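Side-chain contacts in Exo-beta-1,4-mannosidase (Rhizomucor miehei, PDB 4LYP), which hydrolyses terminal beta-linked mannose from the non-reducing ends of beta-mannosides and can also transfer sugar to acceptors (transglycosylation): residues 203-208 against 244-249; 377-382 against 438-443; 96-101 against 136-141; 290-295 against 365-370. One frame throughout, in Å; residues are numbered along the deposited sequence. Where two conformers were deposited one is given.

Interaction 1 (203-208 against 244-249); sequences KLFKDH and ASWFEE
Lys206 and Glu249 reach across the groove between two neighbouring outer helices of a TIM barrel, 197-213 and 244-257, while Phe205 and Trp246 meet deeper between them. The backbones stay well apart, with the CA atoms of Lys206 and Glu249 10.7 Å from each other, so long side chains have to span the gap. Lys206 does so with a chain fully extended beyond CG, its NZ lying 3.2 Å from Glu249 OE2 in a salt bridge whose hydrogen bond is weak. The glutamate arrives at about a right angle to the lysine, its chain bent at CB-CG (chi2 -114°), and its OE1 is almost as near, 3.3 Å from Lys206 NZ. The ammonium thus lies near both carboxylate oxygens instead of favouring one strongly. Further in, Phe205 CE2 approaches Trp246 CZ2 at 4.3 Å, a loose apolar touch between rings with nearly parallel planes, offset so far that they do not stack. Chi1 of 176° swings the indole away from its own backbone N and sends the benzo part toward helix 197-213. Its pyrrole nitrogen is hydrogen-bonded to Asn202 OD1, just before Lys203, which ties the indole to that same helix. Phe191 meets the Phe205 ring edge-to-face, and Tyr192 lies against Trp246. Ile250, one residue beyond Glu249, touches both Phe205 and Lys206, joining the buried and the exposed ends of the contact. At the exposed end a water bridges the ion pair: it donates to Glu249 OE1 at 2.6 Å, while its leg to Lys206 NZ is doubtfully short.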
# COMPACT_ATOMS: atom_id res chain seq x y z
N LYS A 203 -20.79 7.82 4.87
CA LYS A 203 -21.59 8.16 3.70
C LYS A 203 -20.69 8.77 2.60
O LYS A 203 -20.72 8.34 1.44
CB LYS A 203 -22.66 9.17 4.09
CG LYS A 203 -23.49 9.68 2.91
CD LYS A 203 -23.06 11.01 2.26
CE LYS A 203 -24.02 11.46 1.14
NZ LYS A 203 -25.40 11.02 1.45
N LEU A 204 -19.86 9.76 3.00
CA LEU A 204 -18.96 10.39 2.03
C LEU A 204 -17.95 9.39 1.48
O LEU A 204 -17.61 9.42 0.31
CB LEU A 204 -18.18 11.53 2.69
CG LEU A 204 -19.05 12.68 3.25
CD1 LEU A 204 -18.06 13.75 3.72
CD2 LEU A 204 -20.01 13.24 2.22
N PHE A 205 -17.47 8.48 2.34
CA PHE A 205 -16.48 7.48 1.93
C PHE A 205 -17.12 6.51 0.96
O PHE A 205 -16.49 6.20 -0.08
CB PHE A 205 -16.00 6.81 3.20
CG PHE A 205 -14.98 5.68 3.04
CD1 PHE A 205 -13.89 5.78 2.16
CD2 PHE A 205 -15.09 4.55 3.84
CE1 PHE A 205 -12.93 4.80 2.09
CE2 PHE A 205 -14.15 3.53 3.77
CZ PHE A 205 -13.05 3.67 2.92
N LYS A 206 -18.34 6.03 1.23
CA LYS A 206 -19.06 5.17 0.29
C LYS A 206 -19.27 5.88 -1.05
O LYS A 206 -19.23 5.20 -2.09
CB LYS A 206 -20.37 4.69 0.92
CG LYS A 206 -20.16 3.66 2.03
CD LYS A 206 -21.51 3.34 2.71
CE LYS A 206 -21.35 2.32 3.79
NZ LYS A 206 -22.69 2.10 4.43
N ASP A 207 -19.56 7.16 -1.03
CA ASP A 207 -19.70 7.87 -2.27
C ASP A 207 -18.42 7.81 -3.08
O ASP A 207 -18.45 7.65 -4.33
CB ASP A 207 -20.05 9.36 -2.04
CG ASP A 207 -21.43 9.57 -1.46
OD1 ASP A 207 -22.30 8.68 -1.54
OD2 ASP A 207 -21.69 10.70 -0.97
N HIS A 208 -17.26 7.95 -2.43
CA HIS A 208 -15.99 7.81 -3.15
C HIS A 208 -15.79 6.40 -3.68
O HIS A 208 -15.36 6.21 -4.83
CB HIS A 208 -14.82 8.24 -2.25
CG HIS A 208 -13.52 8.05 -2.91
ND1 HIS A 208 -13.18 8.76 -4.04
CD2 HIS A 208 -12.48 7.12 -2.68
CE1 HIS A 208 -11.98 8.33 -4.45
NE2 HIS A 208 -11.54 7.34 -3.62
N ALA A 244 -15.16 -4.43 14.58
CA ALA A 244 -15.53 -5.52 13.68
C ALA A 244 -16.73 -5.13 12.81
O ALA A 244 -16.82 -5.45 11.61
CB ALA A 244 -15.84 -6.81 14.44
N SER A 245 -17.71 -4.46 13.42
CA SER A 245 -18.94 -4.12 12.67
C SER A 245 -18.65 -3.19 11.50
O SER A 245 -19.33 -3.24 10.48
CB SER A 245 -19.94 -3.44 13.62
OG SER A 245 -19.34 -2.29 14.27
N TRP A 246 -17.62 -2.33 11.63
CA TRP A 246 -17.26 -1.42 10.52
C TRP A 246 -16.61 -2.23 9.39
O TRP A 246 -16.97 -2.05 8.22
CB TRP A 246 -16.38 -0.32 11.03
CG TRP A 246 -15.88 0.62 9.99
CD1 TRP A 246 -16.55 1.67 9.46
CD2 TRP A 246 -14.55 0.59 9.35
NE1 TRP A 246 -15.76 2.33 8.53
CE2 TRP A 246 -14.53 1.71 8.45
CE3 TRP A 246 -13.44 -0.25 9.45
CZ2 TRP A 246 -13.42 2.01 7.68
CZ3 TRP A 246 -12.30 0.11 8.71
CH2 TRP A 246 -12.31 1.20 7.80
N PHE A 247 -15.70 -3.15 9.73
CA PHE A 247 -15.15 -4.00 8.72
C PHE A 247 -16.24 -4.78 8.03
O PHE A 247 -16.19 -4.94 6.78
CB PHE A 247 -14.13 -4.98 9.30
CG PHE A 247 -12.83 -4.33 9.66
CD1 PHE A 247 -11.88 -3.96 8.66
CD2 PHE A 247 -12.49 -4.06 11.01
CE1 PHE A 247 -10.69 -3.38 8.99
CE2 PHE A 247 -11.26 -3.48 11.32
CZ PHE A 247 -10.36 -3.15 10.30
N GLU A 248 -17.20 -5.33 8.77
CA GLU A 248 -18.27 -6.12 8.14
C GLU A 248 -19.06 -5.26 7.16
O GLU A 248 -19.35 -5.61 6.02
CB GLU A 248 -19.21 -6.67 9.24
CG GLU A 248 -20.38 -7.48 8.70
CD GLU A 248 -19.84 -8.71 8.10
OE1 GLU A 248 -18.95 -9.39 8.67
OE2 GLU A 248 -20.35 -9.03 7.05
N GLU A 249 -19.42 -4.05 7.61
CA GLU A 249 -20.28 -3.23 6.78
C GLU A 249 -19.56 -2.73 5.53
O GLU A 249 -20.15 -2.73 4.45
CB GLU A 249 -20.77 -2.07 7.66
CG GLU A 249 -22.07 -1.47 7.21
CD GLU A 249 -21.72 -0.13 6.81
OE1 GLU A 249 -22.08 0.93 7.43
OE2 GLU A 249 -20.95 -0.16 5.87
O HOH W 1 -22.34 3.35 6.51

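Interaction 2 (377-382 against 438-443). With GAI (guanidine), chain D.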
# COMPACT_ATOMS: atom_id res chain seq x y z
N SER A 377 10.17 -19.82 1.20
CA SER A 377 10.04 -21.10 1.86
C SER A 377 8.61 -21.29 2.36
O SER A 377 7.94 -22.36 2.15
CB SER A 377 11.06 -21.16 3.02
OG SER A 377 10.93 -22.42 3.63
N LEU A 378 7.98 -20.26 2.98
CA LEU A 378 6.59 -20.35 3.43
C LEU A 378 5.61 -20.53 2.25
O LEU A 378 4.63 -21.29 2.33
CB LEU A 378 6.14 -19.14 4.25
CG LEU A 378 6.88 -19.01 5.62
CD1 LEU A 378 6.71 -17.60 6.13
CD2 LEU A 378 6.21 -20.00 6.57
N ALA A 379 5.86 -19.84 1.15
CA ALA A 379 5.00 -19.96 -0.03
C ALA A 379 5.05 -21.35 -0.63
O ALA A 379 4.08 -21.83 -1.18
CB ALA A 379 5.48 -18.95 -1.07
N SER A 380 6.18 -22.01 -0.48
CA SER A 380 6.40 -23.39 -0.97
C SER A 380 5.50 -24.36 -0.29
O SER A 380 5.18 -25.37 -0.91
CB SER A 380 7.87 -23.81 -0.82
OG SER A 380 8.72 -22.95 -1.63
N ASN A 381 5.12 -24.08 0.96
CA ASN A 381 4.16 -24.93 1.66
C ASN A 381 2.76 -24.30 1.63
O ASN A 381 1.84 -24.74 2.35
CB ASN A 381 4.64 -25.15 3.11
CG ASN A 381 4.09 -26.44 3.73
OD1 ASN A 381 3.73 -27.38 3.03
ND2 ASN A 381 4.03 -26.47 5.06
N ARG A 382 2.54 -23.29 0.81
CA ARG A 382 1.22 -22.67 0.70
C ARG A 382 0.75 -22.05 2.05
O ARG A 382 -0.43 -22.03 2.35
CB ARG A 382 0.15 -23.53 -0.02
CG ARG A 382 0.56 -23.93 -1.43
CD ARG A 382 -0.51 -24.77 -2.09
NE ARG A 382 -1.71 -23.92 -2.42
CZ ARG A 382 -2.99 -24.25 -2.19
NH1 ARG A 382 -3.34 -25.35 -1.48
NH2 ARG A 382 -3.97 -23.44 -2.66
N ALA A 438 11.92 -13.79 -9.14
CA ALA A 438 12.21 -15.02 -9.92
C ALA A 438 11.98 -16.26 -9.04
O ALA A 438 11.38 -17.25 -9.53
CB ALA A 438 13.61 -14.94 -10.46
N ASN A 439 12.43 -16.24 -7.79
CA ASN A 439 12.26 -17.38 -6.93
C ASN A 439 10.78 -17.66 -6.63
O ASN A 439 10.33 -18.82 -6.61
CB ASN A 439 13.00 -17.16 -5.62
CG ASN A 439 14.49 -17.20 -5.75
OD1 ASN A 439 15.04 -17.73 -6.76
ND2 ASN A 439 15.19 -16.55 -4.78
N LEU A 440 9.98 -16.61 -6.44
CA LEU A 440 8.57 -16.79 -6.11
C LEU A 440 7.83 -17.26 -7.35
O LEU A 440 6.93 -18.12 -7.23
CB LEU A 440 8.00 -15.48 -5.63
CG LEU A 440 6.73 -15.60 -4.80
CD1 LEU A 440 7.01 -16.30 -3.45
CD2 LEU A 440 6.17 -14.20 -4.48
N LEU A 441 8.19 -16.77 -8.54
CA LEU A 441 7.55 -17.31 -9.75
C LEU A 441 7.90 -18.79 -9.96
O LEU A 441 6.99 -19.57 -10.37
CB LEU A 441 7.96 -16.49 -10.98
CG LEU A 441 7.35 -16.93 -12.30
CD1 LEU A 441 5.84 -16.95 -12.22
CD2 LEU A 441 7.88 -15.97 -13.40
N LYS A 442 9.13 -19.20 -9.68
CA LYS A 442 9.46 -20.59 -9.76
C LYS A 442 8.58 -21.45 -8.83
O LYS A 442 8.09 -22.50 -9.20
CB LYS A 442 10.95 -20.80 -9.47
CG LYS A 442 11.40 -22.25 -9.57
CD LYS A 442 12.89 -22.38 -9.27
CE LYS A 442 13.42 -23.80 -9.49
NZ LYS A 442 14.25 -23.91 -10.75
N VAL A 443 8.35 -20.97 -7.63
CA VAL A 443 7.47 -21.63 -6.68
C VAL A 443 6.08 -21.72 -7.26
O VAL A 443 5.40 -22.76 -7.21
CB VAL A 443 7.49 -21.01 -5.27
CG1 VAL A 443 6.41 -21.61 -4.41
CG2 VAL A 443 8.86 -21.18 -4.62
C GAI D . -0.57 -20.58 -3.71
N1 GAI D . -1.05 -21.83 -4.30
N2 GAI D . -0.57 -19.99 -2.41
N3 GAI D . -0.11 -19.70 -4.53
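Val443 fits against the last turn of helix 362-380, where Ala379 and Ser380 receive its two methyl groups. With CG1 turned away from the backbone N (chi1 171°), the valine spreads both branches toward that turn. Its CG2 lies 3.5 Å from Ser380 OG, and its CG1 reaches the backbone, 4.0 Å from Ala379 O. The serine hydroxyl is not left to the valine: it is hydrogen-bonded to Val376 O, one turn back in its own helix. Ala379 points its methyl toward the partner helix and also meets Leu440, CB to CD1 at 3.9 Å. The small side chains of Ala379 and Ser380 let the backbones close to 6.1 Å between the CA atoms of Ser380 and Val443. Two residues past Ser380, Arg382 with positive phi ends the helix in a Schellman motif. Its guanidinium presents an edge to a bound guanidine, NE to N1 at 2.9 Å, while NH1 forms a salt bridge with Asp44; the guanidine is also hydrogen-bonded to Lys46 O. The contact thus joins the C-terminal end of helix 362-380 to the chain's last helix, 429-448, whose Leu440 and Val443 also rest on Leu56 of strand 53-61.

Interaction 3 (96-101 against 136-141); sequences LRVMAS and DTMDRY
Met138 carries its thioether straight out from the helix, with chi2 at 178°, and then folds its methyl over at chi3 69°, which brings CE against Leu96. Leu96 answers with CG beside its backbone N (chi1 -57°), a turn that sets CB against the methyl and CD1 beside the sulfur, on the same flank of the leucine. The closest approach is Leu96 CB to Met138 CE, 3.6 Å. Beyond it, Leu96 CD1 lies 3.9 Å from Met138 SD, so the leucine meets the methionine along the length of its chain and not at one point. Val98, two residues along the strand and on the same side of it, adds a lighter touch, CG1 to Met138 SD at 4.4 Å. All three residues are buried, and no hydrogen bond crosses the contact; shape and apolar packing alone join the segments here. The surroundings continue the same layer: Ile85 and Met88 of helix 78-90 touch Leu96, Leu134 touches Val98, and Met138 also rests on Ala145 of the adjacent strand. Arg97, between the two packing residues, points the other way, into the barrel, where it forms a salt bridge with Glu337 and hydrogen bonds with Asn61, Gln234 and Asn237. One strand thus carries inward Arg97 and outward Leu96 and Val98. Strand 95-99, helix 125-140 and the parallel strand 144-148 form a beta-alpha-beta crossover, the repeating unit of the TIM barrel, and Met138 is part of the apolar layer between sheet and helix.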
# COMPACT_ATOMS: atom_id res chain seq x y z
N LEU A 96 0.99 -4.29 -8.12
CA LEU A 96 1.25 -3.00 -7.46
C LEU A 96 0.08 -2.68 -6.52
O LEU A 96 -1.08 -2.75 -6.89
CB LEU A 96 1.36 -1.83 -8.45
CG LEU A 96 2.46 -2.03 -9.52
CD1 LEU A 96 2.47 -0.80 -10.42
CD2 LEU A 96 3.86 -2.24 -8.90
N ARG A 97 0.45 -2.35 -5.28
CA ARG A 97 -0.50 -1.75 -4.32
C ARG A 97 -0.47 -0.25 -4.57
O ARG A 97 0.59 0.36 -4.47
CB ARG A 97 -0.14 -2.17 -2.90
CG ARG A 97 -1.08 -1.57 -1.87
CD ARG A 97 -0.93 -2.31 -0.56
NE ARG A 97 -1.71 -1.66 0.52
CZ ARG A 97 -1.24 -0.86 1.47
NH1 ARG A 97 0.01 -0.41 1.42
NH2 ARG A 97 -2.06 -0.44 2.42
N VAL A 98 -1.61 0.30 -4.93
CA VAL A 98 -1.71 1.66 -5.39
C VAL A 98 -2.77 2.40 -4.55
O VAL A 98 -3.61 1.80 -3.92
CB VAL A 98 -1.99 1.76 -6.91
CG1 VAL A 98 -0.92 1.00 -7.67
CG2 VAL A 98 -3.38 1.29 -7.24
N MET A 99 -2.69 3.71 -4.61
CA MET A 99 -3.65 4.53 -3.89
C MET A 99 -4.70 5.10 -4.85
O MET A 99 -4.42 5.78 -5.76
CB MET A 99 -2.90 5.64 -3.14
CG MET A 99 -3.76 6.51 -2.21
SD MET A 99 -4.86 5.65 -1.00
CE MET A 99 -4.23 6.70 0.26
N ALA A 100 -5.95 4.75 -4.58
CA ALA A 100 -7.10 5.12 -5.39
C ALA A 100 -7.99 6.11 -4.60
O ALA A 100 -9.24 6.05 -4.69
CB ALA A 100 -7.87 3.93 -5.84
N SER A 101 -7.34 6.99 -3.85
CA SER A 101 -8.03 8.04 -3.12
C SER A 101 -6.97 9.10 -2.81
O SER A 101 -5.78 8.79 -2.72
CB SER A 101 -8.63 7.52 -1.82
OG SER A 101 -7.65 7.22 -0.84
N ASP A 136 -3.99 1.30 -17.08
CA ASP A 136 -3.77 0.88 -18.42
C ASP A 136 -2.32 0.41 -18.63
O ASP A 136 -2.08 -0.60 -19.32
CB ASP A 136 -4.11 1.99 -19.44
CG ASP A 136 -3.94 1.48 -20.83
OD1 ASP A 136 -4.73 0.63 -21.24
OD2 ASP A 136 -2.97 1.91 -21.51
N THR A 137 -1.36 1.09 -18.01
CA THR A 137 0.03 0.72 -18.13
C THR A 137 0.29 -0.59 -17.42
O THR A 137 1.01 -1.47 -17.91
CB THR A 137 0.95 1.84 -17.63
OG1 THR A 137 0.57 3.09 -18.26
CG2 THR A 137 2.40 1.56 -17.88
N MET A 138 -0.31 -0.76 -16.24
CA MET A 138 -0.23 -2.05 -15.50
C MET A 138 -0.76 -3.17 -16.40
O MET A 138 -0.17 -4.24 -16.47
CB MET A 138 -1.01 -1.95 -14.23
CG MET A 138 -0.25 -1.10 -13.20
SD MET A 138 -1.18 -0.90 -11.66
CE MET A 138 -1.06 -2.58 -11.07
N ASP A 139 -1.87 -2.95 -17.06
CA ASP A 139 -2.47 -3.95 -17.96
C ASP A 139 -1.42 -4.37 -19.03
O ASP A 139 -1.17 -5.55 -19.24
CB ASP A 139 -3.68 -3.31 -18.68
CG ASP A 139 -4.54 -4.31 -19.46
OD1 ASP A 139 -4.22 -5.51 -19.49
OD2 ASP A 139 -5.57 -3.86 -19.98
N ARG A 140 -0.73 -3.42 -19.63
CA ARG A 140 0.26 -3.68 -20.67
C ARG A 140 1.42 -4.54 -20.17
O ARG A 140 2.01 -5.27 -20.93
CB ARG A 140 0.68 -2.28 -21.21
CG ARG A 140 -0.41 -1.66 -22.17
CD ARG A 140 -0.26 -0.16 -22.45
NE ARG A 140 -0.96 0.43 -23.59
CZ ARG A 140 -0.45 0.50 -24.84
NH1 ARG A 140 0.73 -0.08 -25.02
NH2 ARG A 140 -1.06 1.10 -25.91
N TYR A 141 1.72 -4.43 -18.88
CA TYR A 141 2.80 -5.20 -18.29
C TYR A 141 2.32 -6.41 -17.49
O TYR A 141 3.08 -7.00 -16.68
CB TYR A 141 3.74 -4.30 -17.42
CG TYR A 141 4.54 -3.38 -18.32
CD1 TYR A 141 5.71 -3.93 -18.97
CD2 TYR A 141 4.15 -2.07 -18.59
CE1 TYR A 141 6.46 -3.11 -19.78
CE2 TYR A 141 4.86 -1.28 -19.43
CZ TYR A 141 6.03 -1.77 -20.03
OH TYR A 141 6.78 -0.93 -20.83

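Interaction 4 (290-295 against 365-370); sequences CHCWVE and DEYYQK
This is a buried contact, part apolar and part water-bridged, in which Tyr367 of helix 362-380 reaches inward to Cys292 of strand 288-292 and Val294 of the loop that follows. Val294 and Tyr367 approach from opposite directions, and the phenol oxygen lies against both valine methyls: OH is 3.4 Å from CG1 and 3.5 Å from CG2. The ring itself is tilted to the valine, CZ standing 3.9 Å from CG2. Cys292 SG adds a looser neighbour, 3.8 Å from Tyr367 OH. With CG anti to the backbone N (chi1 -175°), the tyrosine projects from the helix far enough to span the 10.5 Å between its CA and that of Val294. In the TIM barrel the C-terminal end of the strands carries the active site, and Trp293, between the two contacting residues, touches a bound guanidine. Its NE1 is hydrogen-bonded to Glu337. Met315 of helix 308-329 and Met340 pack on Tyr367. A water accepts a hydrogen bond from Tyr367 OH at 2.8 Å; it also accepts from Val294 N and donates to Cys292 O at 2.7 Å.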
# COMPACT_ATOMS: atom_id res chain seq x y z
N CYS A 290 -0.40 -8.08 6.29
CA CYS A 290 0.38 -7.52 7.37
C CYS A 290 1.33 -6.50 6.82
O CYS A 290 1.68 -6.53 5.60
CB CYS A 290 1.07 -8.69 8.16
SG CYS A 290 2.22 -9.68 7.22
N HIS A 291 1.71 -5.55 7.68
CA HIS A 291 2.69 -4.51 7.36
C HIS A 291 3.70 -4.58 8.46
O HIS A 291 3.36 -4.50 9.65
CB HIS A 291 2.07 -3.12 7.44
CG HIS A 291 0.94 -2.81 6.48
ND1 HIS A 291 0.39 -1.58 6.38
CD2 HIS A 291 0.28 -3.61 5.61
CE1 HIS A 291 -0.60 -1.61 5.47
NE2 HIS A 291 -0.69 -2.82 5.00
N CYS A 292 5.02 -4.72 8.15
CA CYS A 292 6.04 -4.89 9.17
C CYS A 292 7.01 -3.70 9.13
O CYS A 292 7.69 -3.49 8.08
CB CYS A 292 6.81 -6.20 8.92
SG CYS A 292 8.07 -6.45 10.24
N TRP A 293 7.06 -2.93 10.23
CA TRP A 293 7.82 -1.67 10.30
C TRP A 293 8.72 -1.57 11.48
O TRP A 293 8.39 -0.95 12.49
CB TRP A 293 6.85 -0.49 10.20
CG TRP A 293 6.25 -0.36 8.83
CD1 TRP A 293 4.97 -0.54 8.41
CD2 TRP A 293 7.04 -0.04 7.67
NE1 TRP A 293 4.89 -0.38 7.01
CE2 TRP A 293 6.16 -0.07 6.58
CE3 TRP A 293 8.40 0.26 7.46
CZ2 TRP A 293 6.60 0.26 5.29
CZ3 TRP A 293 8.85 0.54 6.20
CH2 TRP A 293 7.95 0.50 5.12
N VAL A 294 9.91 -2.19 11.38
CA VAL A 294 10.76 -2.31 12.55
C VAL A 294 11.24 -0.95 13.09
O VAL A 294 11.32 -0.77 14.32
CB VAL A 294 11.91 -3.30 12.35
CG1 VAL A 294 11.39 -4.73 12.40
CG2 VAL A 294 12.77 -2.99 11.11
N GLU A 295 11.61 0.02 12.24
CA GLU A 295 12.08 1.29 12.80
C GLU A 295 10.90 2.04 13.43
O GLU A 295 11.01 2.53 14.56
CB GLU A 295 12.74 2.14 11.70
CG GLU A 295 13.21 3.49 12.20
CD GLU A 295 13.95 4.34 11.21
OE1 GLU A 295 14.25 3.86 10.09
OE2 GLU A 295 14.20 5.49 11.53
N ASP A 365 19.40 -4.30 2.44
CA ASP A 365 19.51 -5.40 1.44
C ASP A 365 19.49 -6.71 2.16
O ASP A 365 18.82 -7.65 1.67
CB ASP A 365 20.79 -5.23 0.67
CG ASP A 365 20.75 -4.07 -0.33
OD1 ASP A 365 19.77 -3.35 -0.38
OD2 ASP A 365 21.76 -3.96 -1.03
N GLU A 366 20.20 -6.87 3.27
CA GLU A 366 20.21 -8.12 3.98
C GLU A 366 18.80 -8.40 4.60
O GLU A 366 18.31 -9.52 4.54
CB GLU A 366 21.25 -8.10 5.09
CG GLU A 366 21.18 -9.30 5.98
CD GLU A 366 22.21 -9.29 7.12
OE1 GLU A 366 23.36 -8.82 6.87
OE2 GLU A 366 21.89 -9.82 8.21
N TYR A 367 18.17 -7.34 5.15
CA TYR A 367 16.87 -7.49 5.72
C TYR A 367 15.85 -7.96 4.71
O TYR A 367 15.08 -8.90 4.94
CB TYR A 367 16.46 -6.12 6.30
CG TYR A 367 15.16 -6.10 7.05
CD1 TYR A 367 15.00 -6.71 8.31
CD2 TYR A 367 14.07 -5.36 6.49
CE1 TYR A 367 13.81 -6.58 8.96
CE2 TYR A 367 12.88 -5.24 7.19
CZ TYR A 367 12.77 -5.84 8.43
OH TYR A 367 11.61 -5.72 9.18
N TYR A 368 15.87 -7.32 3.51
CA TYR A 368 14.99 -7.74 2.43
C TYR A 368 15.32 -9.18 2.02
O TYR A 368 14.41 -10.00 1.84
CB TYR A 368 15.18 -6.87 1.17
CG TYR A 368 14.35 -5.59 1.06
CD1 TYR A 368 14.30 -4.61 2.07
CD2 TYR A 368 13.66 -5.35 -0.12
CE1 TYR A 368 13.54 -3.45 1.91
CE2 TYR A 368 12.90 -4.19 -0.30
CZ TYR A 368 12.85 -3.27 0.71
OH TYR A 368 12.10 -2.13 0.48
N GLN A 369 16.61 -9.48 1.84
CA GLN A 369 16.96 -10.78 1.33
C GLN A 369 16.50 -11.90 2.27
O GLN A 369 15.97 -12.92 1.83
CB GLN A 369 18.46 -10.87 1.10
CG GLN A 369 18.87 -12.26 0.57
CD GLN A 369 20.30 -12.22 0.19
OE1 GLN A 369 21.16 -12.22 1.08
NE2 GLN A 369 20.57 -12.06 -1.07
N LYS A 370 16.65 -11.71 3.58
CA LYS A 370 16.24 -12.71 4.53
C LYS A 370 14.73 -12.83 4.58
O LYS A 370 14.17 -13.95 4.70
CB LYS A 370 16.83 -12.43 5.90
CG LYS A 370 18.32 -12.71 5.88
CD LYS A 370 19.00 -12.38 7.19
CE LYS A 370 20.44 -12.86 7.24
NZ LYS A 370 21.12 -12.49 8.57
O HOH W 2 10.33 -3.35 8.57

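Overall arrangement
The four contacts follow one another along the chain, each pair closing before the next opens, in the order 3, 1, 4, 2. Interactions 3 and 4 lie between barrel strands and surrounding helices; 1 and 2 join helices to helices farther out. Interactions 2 and 4 share helix 362-380, with centres about 18 Å apart. Interactions 1 and 4 lie on opposite sides of the chain's centre, centres about 31 Å apart. Two touches link the set: His208 NE2 of interaction 1 probably hydrogen-bonds Ala100 O of interaction 3, and Arg97 of interaction 3 packs on His291 of interaction 4. Side chains of strands 95-99 and 288-292 thus touch inside the barrel, near the probable catalytic centre.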